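PDB 6HB0: ABC transporter periplasmic-binding protein YtfQ from Mycobacterium smegmatis, which probably binds a sugar, most likely L-arabinofuranose, as the extracytoplasmic solute-binding component of an ABC transporter. Local coordinates for residues A19-F24 with Q74-I79; F81-R86 with V103-R108; G88-L93 with V110-T115; I122-I127 with V261-L266; P147-Q152 with T205-V210. All blocks are in the same frame, centred on the assembly; numbering follows the deposited sequence.

Contact 1: A19-F24 with Q74-I79; sequences ALTLGF and QGVDVI
T21 and G23 pair with D77 and V78 near the beginning of the parallel pairing of strands 21-26 and 78-81, in the Rossmann-like sheet of one lobe. The bridges L22 to V78 and G23 to I79 fix the register, with CA atoms 4.9 and 4.7 Å apart respectively. G23 N donates to V78 O at 2.9 Å. Before these bridges, T21 O accepts two backbone bonds, from D77 N and, at 3.2 Å, from V78 N. The D77 carboxylate then returns to the same residue: OD2 takes T21 N at 2.8 Å through its anti lone pair, and an angle of 168° at the hydrogen makes this bond nearly straight. Both the N-H and the C=O of T21 are therefore held by D77. With chi1 at -61° the D77 CG stands beside its own backbone N. L20 and D77 pass alongside one another, pointing opposite ways, with L20 CD2 3.4 Å from D77 CB. On the face of L22 and V78, L22 CD1 meets V78 CG1 at 3.8 Å; on the other face, the T21 and V76 side chains cross at about a right angle, CG2 to CG1 3.8 Å. Helix 269-279 covers the L22 and V78 face through M272, V278 and A279, and helix 61-73 packs on V76 and I79 with F71. Strand 51-56 lies along the other edge of strand 21-26, bonded to it through K53.

Contact 2: F81-R86 with V103-R108; sequences FSPVVR and VILTDR
F81 and L105 lie side by side in a parallel bridge, and L105 CD2 makes a CH-pi contact over one face of the F81 ring, 3.8 Å from its centroid and 28° off the ring normal. The methyl is offset toward the rim, close to CE1 and CZ. V103 CG1 adds a second apolar touch on F81 CE1 at 3.9 Å. Two backbone bonds set the pairing, F81 N to I104 O and T106 N to F81 O, the latter 2.9 Å long. Here the C-terminal ends of neighbouring parallel strands 78-81 and 103-106 pass into the loops that follow them, and the contact turns polar. S82 OG, anti to its backbone N (chi1 178°), donates to D107 OD2 at 2.7 Å on the anti lone pair, while T106 OG1 reaches the same oxygen from above the carboxylate plane. Further on, R108 NE bonds P83 O at 3.0 Å, with that oxygen close to the guanidinium plane. The outer shell holds these groups: A36 N bonds D107 OD1, Q64 brackets the backbone of S82 and V84, and the W89 ring meets that of F81. Two hydroxyl donors on OD2 and an amide on OD1 are consistent with a D107 carboxylate that stays ionised and is restricted in its rotation.

Contact 3: G88-L93 with V110-T115; sequences GWDAVL and VDTQDT. With ZN (zinc ion), chain H.
D90, at the start of helix 90-98, faces T112, Q113 and D114 at a surface zinc site. D114 OD1, 2.1 Å from the metal, is the protein ligand here; waters are modelled round the rest, one of them doubtfully close. D90 enters through the second shell: water 2, modelled in the zinc shell, donates to D90 OD2. The D90 carboxylate is otherwise gripped by the loop. Q113 N gives a bond of 2.8 Å to OD2 on the syn lone pair, and T112 OG1 donates to OD1 at 2.6 Å from a position 35° above the carboxylate plane. That hydroxyl also accepts from D114 N, an ST turn that fixes its rotation and probably helps to place D114 at the metal. On the D114 side, Q94 of helix 90-98 bonds D114 OD2. Water 1 joins W89 N, D90 OD1 and D111 O, tying W89 and D90 to the loop. D90 OD2 and D114 OD2 stand 3.9 Å apart, a like-charge proximity that the nearby zinc probably offsets. On the inner side the contact is apolar, with V110 CG1 3.4 Å from W89 CD1. Beneath this, W89 packs on helix 61-73 through I65 and meets the F81 ring, and V110 rests on L105 of strand 103-106.

Contact 4: I122-I127 with V261-L266; sequences IGADFI and VECNPL. With ZN (zinc ion), chain F.
C263 reaches across to A124 and D125 with a side chain whose two atoms can be followed in turn. Its CB passes 4.2 Å from A124 CB and 3.9 Å from D125 O. From there, chi1 of -176° sets SG anti to the backbone N. SG binds zinc at 2.3 Å and also accepts from D125 N at 3.2 Å, the angle of 175° at the hydrogen making this N-H...S bond almost linear. Such a pair of partners is consistent with a thiolate, which the metal and the amide would both stabilise. The zinc shell is completed by water 6, by E128 OE2 and by D292 OD1. D125 has a second-shell part: it is the N-cap of helix 126-140, and its OD1 accepts from the backbone N of E128, which probably helps to place that metal ligand. Away from the metal, A124 CB lies 3.4 Å from N264 O, and I122 CD1 meets L266 CD1 at 4.0 Å. The touching stretches run nearly antiparallel, 167° between their end-to-end directions. This is the hinge of a type I periplasmic binding protein: segment 122-127 leaves the sheet of one lobe for a helix of the other, segment 261-266 crosses back, and D292 lies just past a third crossing between strands 287-288 and 292-295, so that the zinc joins residues from all three connections.

Contact 5: P147-Q152 with T205-V210; sequences PVNIVQ and TPQIDV
N149 and D209 form the tight part of this contact, at the start of two neighbouring parallel strands, 148-154 and 210-213, in the sheet of the second lobe. D209 OD2 accepts from N149 N at 2.8 Å on its anti lone pair, with 172° at the hydrogen, and N149 O in turn takes D209 N at 2.9 Å and V210 N at 3.2 Å. The N-H and C=O of N149 are thus both engaged by D209. One step on, V151 N bonds V210 O at 2.9 Å and the parallel bridge I150 to V210 closes, CA to CA 4.8 Å. On the face opposite I150 and V210, V151 CG2 touches I208 CG2 at 3.9 Å, and F201 of helix 191-204 packs on both residues. The outer end is looser. P147 and Q207 are exposed, and there N149 ND2 donates to Q207 O at 3.1 Å; the oxygen lies in the plane of the N149 amide, but the donor comes in obliquely, 34° out of the Q207 carbonyl plane. Chi1 of -71° sets the N149 CG beside its own backbone N. Q207 CG packs against N149 ND2 at 3.2 Å. Chemically, neutral backbone donors and acceptors carry most of the pairing, while the carboxylate of the partly exposed D209, probably ionised, adds a charged acceptor, OD2, and continues the pairing ahead of the I150 to V210 bridge.

How the contacts relate
Contacts 1, 2 and 3 belong to one lobe and contact 5 to the other, with contact 4 at the hinge, its centre about 4 Å from that of the chain. Strands 78-81 and 103-106 are sheet neighbours, so contacts 1 and 2 touch, their centres about 16 Å apart. Contacts 2 and 3 alternate along the chain and share the R86 to D111 salt bridge. Contact 2 also meets contact 4 through L105 O and I122 N. Contact 5 is nested in the loop closed by contact 4, its centre about 52 Å from that of contact 1. An aspartate gripping a residue at the start of a parallel pair recurs in contacts 1 and 5, consistent with two similarly built lobes.

Contact 1: A19-F24 with Q74-I79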
# COMPACT_ATOMS: atom_id res chain seq x y z
N ALA A 19 -14.91 21.44 18.74
CA ALA A 19 -14.10 20.72 17.76
C ALA A 19 -14.47 19.22 17.91
O ALA A 19 -14.58 18.69 18.99
CB ALA A 19 -12.62 20.93 17.99
N LEU A 20 -14.68 18.55 16.80
CA LEU A 20 -14.84 17.11 16.79
C LEU A 20 -13.63 16.43 17.49
O LEU A 20 -12.52 16.81 17.25
CB LEU A 20 -14.95 16.70 15.32
CG LEU A 20 -15.42 15.33 14.87
CD1 LEU A 20 -14.29 14.31 14.91
CD2 LEU A 20 -16.60 14.96 15.74
N THR A 21 -13.85 15.47 18.38
CA THR A 21 -12.77 14.72 19.01
C THR A 21 -12.70 13.29 18.43
O THR A 21 -13.66 12.53 18.46
CB THR A 21 -12.90 14.67 20.56
OG1 THR A 21 -12.80 16.00 21.06
CG2 THR A 21 -11.80 13.94 21.18
N LEU A 22 -11.50 12.95 17.95
CA LEU A 22 -11.23 11.70 17.28
C LEU A 22 -10.19 10.96 18.07
O LEU A 22 -9.08 11.43 18.22
CB LEU A 22 -10.68 11.95 15.89
CG LEU A 22 -10.20 10.72 15.09
CD1 LEU A 22 -11.33 9.76 14.88
CD2 LEU A 22 -9.66 11.11 13.70
N GLY A 23 -10.56 9.78 18.56
CA GLY A 23 -9.57 8.90 19.15
C GLY A 23 -8.99 7.99 18.08
O GLY A 23 -9.75 7.34 17.36
N PHE A 24 -7.67 7.95 17.97
CA PHE A 24 -7.03 7.08 17.00
C PHE A 24 -6.06 6.11 17.66
O PHE A 24 -5.05 6.55 18.22
CB PHE A 24 -6.26 7.88 15.97
CG PHE A 24 -5.76 7.03 14.84
CD1 PHE A 24 -6.60 6.70 13.80
CD2 PHE A 24 -4.50 6.48 14.87
CE1 PHE A 24 -6.16 5.90 12.76
CE2 PHE A 24 -4.07 5.64 13.85
CZ PHE A 24 -4.89 5.37 12.79
N GLN A 74 -13.34 8.42 27.75
CA GLN A 74 -13.08 9.84 27.52
C GLN A 74 -14.19 10.57 26.74
O GLN A 74 -14.09 11.77 26.55
CB GLN A 74 -11.76 10.03 26.78
CG GLN A 74 -10.52 9.57 27.52
CD GLN A 74 -9.32 9.51 26.62
OE1 GLN A 74 -8.91 10.50 26.03
NE2 GLN A 74 -8.72 8.33 26.51
N GLY A 75 -15.22 9.86 26.28
CA GLY A 75 -16.32 10.41 25.49
C GLY A 75 -15.96 11.03 24.15
O GLY A 75 -16.54 12.03 23.74
N VAL A 76 -15.02 10.43 23.42
CA VAL A 76 -14.67 10.96 22.11
C VAL A 76 -15.89 10.84 21.19
O VAL A 76 -16.81 10.06 21.45
CB VAL A 76 -13.46 10.26 21.48
CG1 VAL A 76 -12.23 10.33 22.38
CG2 VAL A 76 -13.78 8.83 21.14
N ASP A 77 -15.90 11.62 20.12
CA ASP A 77 -16.99 11.62 19.17
C ASP A 77 -16.90 10.48 18.15
O ASP A 77 -17.90 9.97 17.70
CB ASP A 77 -17.03 12.95 18.43
CG ASP A 77 -17.25 14.15 19.39
OD1 ASP A 77 -18.20 14.13 20.19
OD2 ASP A 77 -16.46 15.08 19.37
N VAL A 78 -15.67 10.12 17.80
CA VAL A 78 -15.38 9.12 16.78
C VAL A 78 -14.13 8.36 17.19
O VAL A 78 -13.21 8.92 17.76
CB VAL A 78 -15.10 9.78 15.40
CG1 VAL A 78 -14.91 8.73 14.31
CG2 VAL A 78 -16.24 10.71 15.03
N ILE A 79 -14.10 7.06 16.93
CA ILE A 79 -12.94 6.25 17.20
C ILE A 79 -12.49 5.65 15.86
O ILE A 79 -13.31 5.15 15.07
CB ILE A 79 -13.25 5.11 18.19
CG1 ILE A 79 -13.31 5.67 19.61
CG2 ILE A 79 -12.17 4.02 18.14
CD1 ILE A 79 -13.96 4.69 20.59

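Contact 2: F81-R86 with V103-R108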
# COMPACT_ATOMS: atom_id res chain seq x y z
N PHE A 81 -9.21 3.17 14.30
CA PHE A 81 -7.99 2.45 14.57
C PHE A 81 -7.57 1.60 13.40
O PHE A 81 -8.34 1.33 12.50
CB PHE A 81 -8.12 1.59 15.83
CG PHE A 81 -9.09 0.44 15.73
CD1 PHE A 81 -10.45 0.66 15.83
CD2 PHE A 81 -8.62 -0.88 15.68
CE1 PHE A 81 -11.34 -0.38 15.80
CE2 PHE A 81 -9.52 -1.93 15.65
CZ PHE A 81 -10.88 -1.67 15.69
N SER A 82 -6.30 1.26 13.45
CA SER A 82 -5.61 0.44 12.49
C SER A 82 -5.40 -0.92 13.17
O SER A 82 -4.51 -1.06 14.00
CB SER A 82 -4.29 1.15 12.22
OG SER A 82 -3.47 0.48 11.35
N PRO A 83 -6.25 -1.91 12.87
CA PRO A 83 -6.27 -3.19 13.61
C PRO A 83 -4.94 -3.93 13.50
O PRO A 83 -4.45 -4.15 12.42
CB PRO A 83 -7.36 -4.01 12.91
CG PRO A 83 -8.20 -3.02 12.17
CD PRO A 83 -7.33 -1.84 11.86
N VAL A 84 -4.35 -4.30 14.63
CA VAL A 84 -3.11 -5.04 14.61
C VAL A 84 -3.36 -6.43 14.03
O VAL A 84 -2.48 -6.98 13.41
CB VAL A 84 -2.46 -5.11 16.01
CG1 VAL A 84 -3.43 -5.54 17.09
CG2 VAL A 84 -1.32 -6.08 16.02
N VAL A 85 -4.55 -6.97 14.23
CA VAL A 85 -4.95 -8.25 13.66
C VAL A 85 -6.36 -8.13 13.12
O VAL A 85 -7.11 -7.23 13.53
CB VAL A 85 -4.90 -9.44 14.68
CG1 VAL A 85 -3.48 -9.73 15.11
CG2 VAL A 85 -5.83 -9.17 15.85
N ARG A 86 -6.74 -9.03 12.22
CA ARG A 86 -8.09 -8.99 11.61
C ARG A 86 -9.23 -9.33 12.53
O ARG A 86 -10.35 -8.85 12.29
CB ARG A 86 -8.20 -10.00 10.47
CG ARG A 86 -7.42 -9.69 9.22
CD ARG A 86 -7.75 -10.72 8.13
NE ARG A 86 -9.03 -10.43 7.49
CZ ARG A 86 -9.20 -9.48 6.56
NH1 ARG A 86 -8.18 -8.72 6.13
NH2 ARG A 86 -10.41 -9.27 6.06
N VAL A 103 -17.22 4.11 14.55
CA VAL A 103 -15.89 3.59 14.34
C VAL A 103 -15.48 3.54 12.88
O VAL A 103 -16.22 3.09 12.04
CB VAL A 103 -15.82 2.18 14.87
CG1 VAL A 103 -14.45 1.54 14.53
CG2 VAL A 103 -16.02 2.27 16.41
N ILE A 104 -14.25 3.96 12.61
CA ILE A 104 -13.67 3.90 11.30
C ILE A 104 -12.43 3.04 11.40
O ILE A 104 -11.55 3.28 12.25
CB ILE A 104 -13.23 5.30 10.84
CG1 ILE A 104 -14.45 6.22 10.78
CG2 ILE A 104 -12.55 5.25 9.49
CD1 ILE A 104 -14.08 7.59 10.28
N LEU A 105 -12.33 2.06 10.51
CA LEU A 105 -11.11 1.22 10.39
C LEU A 105 -10.16 1.72 9.35
O LEU A 105 -10.59 2.08 8.25
CB LEU A 105 -11.50 -0.19 10.01
CG LEU A 105 -12.44 -0.87 10.99
CD1 LEU A 105 -12.84 -2.24 10.52
CD2 LEU A 105 -11.82 -0.93 12.37
N THR A 106 -8.86 1.70 9.66
CA THR A 106 -7.88 2.09 8.70
C THR A 106 -6.84 0.99 8.48
O THR A 106 -6.50 0.20 9.39
CB THR A 106 -7.15 3.38 9.12
OG1 THR A 106 -6.38 3.12 10.28
CG2 THR A 106 -8.10 4.49 9.46
N ASP A 107 -6.33 0.96 7.27
CA ASP A 107 -5.12 0.18 6.89
C ASP A 107 -5.36 -1.34 6.74
O ASP A 107 -4.95 -1.93 5.74
CB ASP A 107 -3.90 0.42 7.82
CG ASP A 107 -3.62 1.93 8.09
OD1 ASP A 107 -3.38 2.72 7.10
OD2 ASP A 107 -3.59 2.32 9.32
N ARG A 108 -5.98 -2.00 7.72
CA ARG A 108 -6.20 -3.43 7.64
C ARG A 108 -7.67 -3.70 7.95
O ARG A 108 -8.24 -3.12 8.87
CB ARG A 108 -5.30 -4.14 8.64
CG ARG A 108 -5.50 -5.66 8.66
CD ARG A 108 -4.97 -6.29 9.95
NE ARG A 108 -3.58 -5.93 10.16
CZ ARG A 108 -2.55 -6.47 9.53
NH1 ARG A 108 -1.33 -6.05 9.81
NH2 ARG A 108 -2.72 -7.44 8.64

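Contact 3: G88-L93 with V110-T115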
# COMPACT_ATOMS: atom_id res chain seq x y z
N GLY A 88 -11.24 -10.66 16.33
CA GLY A 88 -11.37 -10.53 17.76
C GLY A 88 -11.78 -9.15 18.24
O GLY A 88 -11.60 -8.81 19.40
N TRP A 89 -12.37 -8.36 17.35
CA TRP A 89 -12.82 -7.04 17.69
C TRP A 89 -14.28 -6.93 18.05
O TRP A 89 -14.72 -5.86 18.48
CB TRP A 89 -12.53 -6.07 16.53
CG TRP A 89 -11.13 -6.08 16.13
CD1 TRP A 89 -10.57 -6.70 15.04
CD2 TRP A 89 -10.05 -5.50 16.85
NE1 TRP A 89 -9.21 -6.53 15.05
CE2 TRP A 89 -8.87 -5.79 16.15
CE3 TRP A 89 -9.98 -4.72 18.01
CZ2 TRP A 89 -7.66 -5.32 16.54
CZ3 TRP A 89 -8.74 -4.29 18.42
CH2 TRP A 89 -7.62 -4.57 17.68
N ASP A 90 -15.06 -7.98 17.84
CA ASP A 90 -16.52 -7.82 17.91
C ASP A 90 -17.00 -7.35 19.27
O ASP A 90 -17.91 -6.52 19.34
CB ASP A 90 -17.27 -9.08 17.50
CG ASP A 90 -17.26 -9.32 16.02
OD1 ASP A 90 -16.72 -8.48 15.25
OD2 ASP A 90 -17.80 -10.38 15.61
N ALA A 91 -16.38 -7.84 20.34
CA ALA A 91 -16.77 -7.46 21.69
C ALA A 91 -16.51 -5.98 21.96
O ALA A 91 -17.43 -5.26 22.39
CB ALA A 91 -16.02 -8.28 22.71
N VAL A 92 -15.29 -5.52 21.73
CA VAL A 92 -15.05 -4.10 21.96
C VAL A 92 -15.86 -3.18 21.01
O VAL A 92 -16.29 -2.06 21.37
CB VAL A 92 -13.56 -3.79 21.97
CG1 VAL A 92 -12.96 -3.72 20.58
CG2 VAL A 92 -13.31 -2.47 22.66
N LEU A 93 -16.11 -3.65 19.80
CA LEU A 93 -16.96 -2.94 18.85
C LEU A 93 -18.43 -2.89 19.30
O LEU A 93 -19.14 -1.94 18.99
CB LEU A 93 -16.84 -3.54 17.47
CG LEU A 93 -15.46 -3.29 16.80
CD1 LEU A 93 -15.38 -3.90 15.42
CD2 LEU A 93 -15.07 -1.84 16.73
N VAL A 110 -11.07 -5.96 8.94
CA VAL A 110 -11.35 -6.96 9.96
C VAL A 110 -12.32 -8.01 9.49
O VAL A 110 -13.08 -7.79 8.56
CB VAL A 110 -11.87 -6.36 11.27
CG1 VAL A 110 -10.80 -5.45 11.87
CG2 VAL A 110 -13.22 -5.70 11.05
N ASP A 111 -12.28 -9.15 10.16
CA ASP A 111 -13.28 -10.20 10.05
C ASP A 111 -14.27 -9.90 11.17
O ASP A 111 -13.87 -9.70 12.32
CB ASP A 111 -12.69 -11.58 10.41
CG ASP A 111 -11.73 -12.16 9.36
OD1 ASP A 111 -11.67 -11.67 8.20
OD2 ASP A 111 -11.05 -13.16 9.73
N THR A 112 -15.55 -9.87 10.87
CA THR A 112 -16.52 -9.73 11.95
C THR A 112 -17.58 -10.79 11.82
O THR A 112 -17.85 -11.24 10.71
CB THR A 112 -17.19 -8.35 11.93
OG1 THR A 112 -18.10 -8.26 13.04
CG2 THR A 112 -17.85 -8.09 10.59
N GLN A 113 -18.16 -11.17 12.95
CA GLN A 113 -19.33 -12.04 12.93
C GLN A 113 -20.61 -11.21 13.23
O GLN A 113 -21.66 -11.80 13.47
CB GLN A 113 -19.16 -13.18 13.94
CG GLN A 113 -17.79 -13.87 13.95
CD GLN A 113 -17.55 -14.67 12.70
OE1 GLN A 113 -18.45 -15.37 12.21
NE2 GLN A 113 -16.34 -14.58 12.16
N ASP A 114 -20.53 -9.88 13.27
CA ASP A 114 -21.66 -9.02 13.67
C ASP A 114 -21.94 -8.12 12.51
O ASP A 114 -21.22 -8.12 11.50
CB ASP A 114 -21.32 -8.15 14.89
CG ASP A 114 -21.17 -8.93 16.16
OD1 ASP A 114 -21.52 -10.14 16.16
OD2 ASP A 114 -20.72 -8.33 17.16
N THR A 115 -23.04 -7.40 12.61
CA THR A 115 -23.46 -6.48 11.55
C THR A 115 -23.28 -5.05 12.04
O THR A 115 -23.56 -4.71 13.21
CB THR A 115 -24.93 -6.72 11.12
OG1 THR A 115 -25.74 -6.80 12.30
CG2 THR A 115 -25.06 -8.00 10.33
ZN ZN H . -21.21 -11.52 17.76
O HOH W 1 -13.84 -8.57 14.66
O HOH W 2 -18.80 -11.81 17.42
O HOH W 3 -22.01 -12.85 16.11
O HOH W 4 -20.73 -10.15 18.81
O HOH W 5 -23.27 -10.80 18.09

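Contact 4: I122-I127 with V261-L266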
# COMPACT_ATOMS: atom_id res chain seq x y z
N ILE A 122 -10.96 2.08 5.39
CA ILE A 122 -10.10 2.78 4.46
C ILE A 122 -8.74 2.12 4.43
O ILE A 122 -8.00 2.15 5.43
CB ILE A 122 -9.84 4.25 4.88
CG1 ILE A 122 -11.09 4.96 5.35
CG2 ILE A 122 -9.26 4.99 3.70
CD1 ILE A 122 -10.74 6.20 6.13
N GLY A 123 -8.36 1.53 3.30
CA GLY A 123 -7.01 0.95 3.19
C GLY A 123 -6.61 0.61 1.77
O GLY A 123 -7.45 0.66 0.89
N ALA A 124 -5.35 0.23 1.58
CA ALA A 124 -4.83 -0.06 0.26
C ALA A 124 -5.34 -1.40 -0.23
O ALA A 124 -5.69 -2.26 0.57
CB ALA A 124 -3.31 -0.07 0.25
N ASP A 125 -5.40 -1.54 -1.55
CA ASP A 125 -5.78 -2.76 -2.22
C ASP A 125 -4.59 -3.45 -2.93
O ASP A 125 -4.19 -3.07 -4.05
CB ASP A 125 -6.81 -2.38 -3.26
CG ASP A 125 -7.53 -3.60 -3.87
OD1 ASP A 125 -7.04 -4.75 -3.78
OD2 ASP A 125 -8.59 -3.37 -4.48
N PHE A 126 -4.05 -4.50 -2.32
CA PHE A 126 -2.86 -5.13 -2.88
C PHE A 126 -3.15 -5.96 -4.13
O PHE A 126 -2.27 -6.11 -4.99
CB PHE A 126 -2.23 -6.02 -1.84
CG PHE A 126 -1.84 -5.31 -0.58
CD1 PHE A 126 -1.11 -4.12 -0.63
CD2 PHE A 126 -2.21 -5.82 0.66
CE1 PHE A 126 -0.73 -3.48 0.52
CE2 PHE A 126 -1.86 -5.16 1.82
CZ PHE A 126 -1.10 -4.01 1.74
N ILE A 127 -4.35 -6.52 -4.24
CA ILE A 127 -4.73 -7.27 -5.44
C ILE A 127 -4.72 -6.29 -6.60
O ILE A 127 -4.17 -6.56 -7.63
CB ILE A 127 -6.12 -7.92 -5.31
CG1 ILE A 127 -6.12 -8.99 -4.22
CG2 ILE A 127 -6.57 -8.47 -6.67
CD1 ILE A 127 -7.46 -9.60 -3.96
N VAL A 261 3.82 0.84 -9.97
CA VAL A 261 2.47 1.06 -9.49
C VAL A 261 2.48 1.13 -7.98
O VAL A 261 3.34 0.51 -7.33
CB VAL A 261 1.47 -0.04 -9.95
CG1 VAL A 261 1.37 -0.04 -11.46
CG2 VAL A 261 1.90 -1.38 -9.46
N GLU A 262 1.51 1.82 -7.40
CA GLU A 262 1.31 1.81 -5.95
C GLU A 262 -0.11 2.12 -5.67
O GLU A 262 -0.68 2.96 -6.34
CB GLU A 262 2.20 2.82 -5.26
CG GLU A 262 2.06 2.76 -3.74
CD GLU A 262 2.91 3.77 -2.99
OE1 GLU A 262 4.09 3.89 -3.35
OE2 GLU A 262 2.41 4.39 -2.00
N CYS A 263 -0.70 1.42 -4.70
CA CYS A 263 -1.96 1.79 -4.13
C CYS A 263 -1.59 2.45 -2.80
O CYS A 263 -0.96 1.82 -1.94
CB CYS A 263 -2.86 0.59 -3.87
SG CYS A 263 -4.49 1.03 -3.24
N ASN A 264 -1.96 3.69 -2.62
CA ASN A 264 -1.60 4.41 -1.40
C ASN A 264 -2.30 3.88 -0.14
O ASN A 264 -3.39 3.35 -0.16
CB ASN A 264 -1.97 5.89 -1.48
CG ASN A 264 -1.15 6.69 -2.44
OD1 ASN A 264 -1.61 7.74 -2.87
ND2 ASN A 264 0.06 6.28 -2.74
N PRO A 265 -1.64 4.06 1.00
CA PRO A 265 -2.41 3.99 2.23
C PRO A 265 -3.34 5.20 2.36
O PRO A 265 -3.34 6.14 1.53
CB PRO A 265 -1.35 4.04 3.32
CG PRO A 265 -0.30 4.90 2.72
CD PRO A 265 -0.29 4.58 1.23
N LEU A 266 -4.14 5.16 3.40
CA LEU A 266 -4.92 6.30 3.82
C LEU A 266 -4.01 7.53 3.84
O LEU A 266 -2.88 7.44 4.31
CB LEU A 266 -5.37 6.00 5.25
CG LEU A 266 -6.00 7.09 6.06
CD1 LEU A 266 -6.84 6.36 7.08
CD2 LEU A 266 -5.01 7.96 6.78
ZN ZN F . -5.53 1.64 -5.16
O HOH W 6 -7.31 2.46 -4.69

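Contact 5: P147-Q152 with T205-V210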
# COMPACT_ATOMS: atom_id res chain seq x y z
N PRO A 147 6.69 -15.56 -27.63
CA PRO A 147 6.16 -15.71 -26.29
C PRO A 147 6.72 -14.65 -25.33
O PRO A 147 7.87 -14.18 -25.51
CB PRO A 147 6.63 -17.11 -25.88
CG PRO A 147 6.92 -17.82 -27.16
CD PRO A 147 7.44 -16.76 -28.06
N VAL A 148 5.92 -14.25 -24.33
CA VAL A 148 6.41 -13.28 -23.34
C VAL A 148 6.64 -13.98 -22.00
O VAL A 148 5.69 -14.38 -21.32
CB VAL A 148 5.49 -12.07 -23.23
CG1 VAL A 148 6.03 -11.07 -22.20
CG2 VAL A 148 5.40 -11.39 -24.60
N ASN A 149 7.91 -14.17 -21.67
CA ASN A 149 8.27 -14.89 -20.46
C ASN A 149 8.47 -13.93 -19.30
O ASN A 149 9.35 -13.07 -19.33
CB ASN A 149 9.50 -15.73 -20.71
CG ASN A 149 9.22 -16.93 -21.64
OD1 ASN A 149 8.10 -17.31 -21.88
ND2 ASN A 149 10.25 -17.53 -22.11
N ILE A 150 7.63 -14.09 -18.30
CA ILE A 150 7.62 -13.23 -17.13
C ILE A 150 8.23 -14.03 -15.98
O ILE A 150 7.88 -15.20 -15.80
CB ILE A 150 6.19 -12.86 -16.73
CG1 ILE A 150 5.50 -12.11 -17.88
CG2 ILE A 150 6.19 -11.99 -15.47
CD1 ILE A 150 4.00 -12.01 -17.69
N VAL A 151 9.14 -13.42 -15.23
CA VAL A 151 9.51 -13.99 -13.96
C VAL A 151 9.02 -13.09 -12.84
O VAL A 151 8.96 -11.88 -13.01
CB VAL A 151 11.00 -14.27 -13.86
CG1 VAL A 151 11.41 -15.24 -14.99
CG2 VAL A 151 11.85 -13.01 -13.80
N GLN A 152 8.64 -13.68 -11.72
CA GLN A 152 8.05 -12.95 -10.63
C GLN A 152 8.83 -13.10 -9.35
O GLN A 152 9.10 -14.22 -8.87
CB GLN A 152 6.61 -13.41 -10.43
CG GLN A 152 5.89 -12.71 -9.28
CD GLN A 152 4.36 -12.86 -9.28
OE1 GLN A 152 3.67 -12.20 -8.49
NE2 GLN A 152 3.84 -13.77 -10.09
N THR A 205 16.35 -19.92 -16.60
CA THR A 205 15.37 -19.49 -17.58
C THR A 205 16.10 -18.80 -18.72
O THR A 205 16.53 -17.66 -18.59
CB THR A 205 14.34 -18.52 -16.96
OG1 THR A 205 13.74 -19.11 -15.80
CG2 THR A 205 13.25 -18.19 -17.97
N PRO A 206 16.19 -19.47 -19.88
CA PRO A 206 17.03 -18.90 -20.97
C PRO A 206 16.50 -17.58 -21.59
O PRO A 206 17.27 -16.75 -22.04
CB PRO A 206 17.06 -20.04 -22.02
CG PRO A 206 16.03 -21.05 -21.61
CD PRO A 206 15.34 -20.59 -20.35
N GLN A 207 15.20 -17.39 -21.57
CA GLN A 207 14.57 -16.26 -22.19
C GLN A 207 13.67 -15.57 -21.14
O GLN A 207 12.68 -16.13 -20.73
CB GLN A 207 13.79 -16.78 -23.42
CG GLN A 207 12.52 -16.02 -23.83
CD GLN A 207 12.78 -14.69 -24.49
OE1 GLN A 207 13.87 -14.12 -24.36
NE2 GLN A 207 11.78 -14.18 -25.20
N ILE A 208 14.08 -14.40 -20.67
CA ILE A 208 13.28 -13.61 -19.73
C ILE A 208 13.00 -12.29 -20.37
O ILE A 208 13.93 -11.57 -20.77
CB ILE A 208 13.98 -13.40 -18.37
CG1 ILE A 208 14.29 -14.74 -17.70
CG2 ILE A 208 13.12 -12.52 -17.46
CD1 ILE A 208 15.16 -14.62 -16.46
N ASP A 209 11.74 -11.96 -20.50
CA ASP A 209 11.36 -10.69 -21.10
C ASP A 209 11.06 -9.62 -20.04
O ASP A 209 11.46 -8.49 -20.18
CB ASP A 209 10.17 -10.92 -22.00
CG ASP A 209 10.53 -11.95 -23.15
OD1 ASP A 209 11.36 -11.59 -24.01
OD2 ASP A 209 10.07 -13.12 -23.10
N VAL A 210 10.40 -10.02 -18.96
CA VAL A 210 9.92 -9.09 -17.96
C VAL A 210 10.09 -9.68 -16.59
O VAL A 210 9.85 -10.87 -16.42
CB VAL A 210 8.42 -8.83 -18.13
CG1 VAL A 210 7.94 -7.85 -17.05
CG2 VAL A 210 8.11 -8.28 -19.51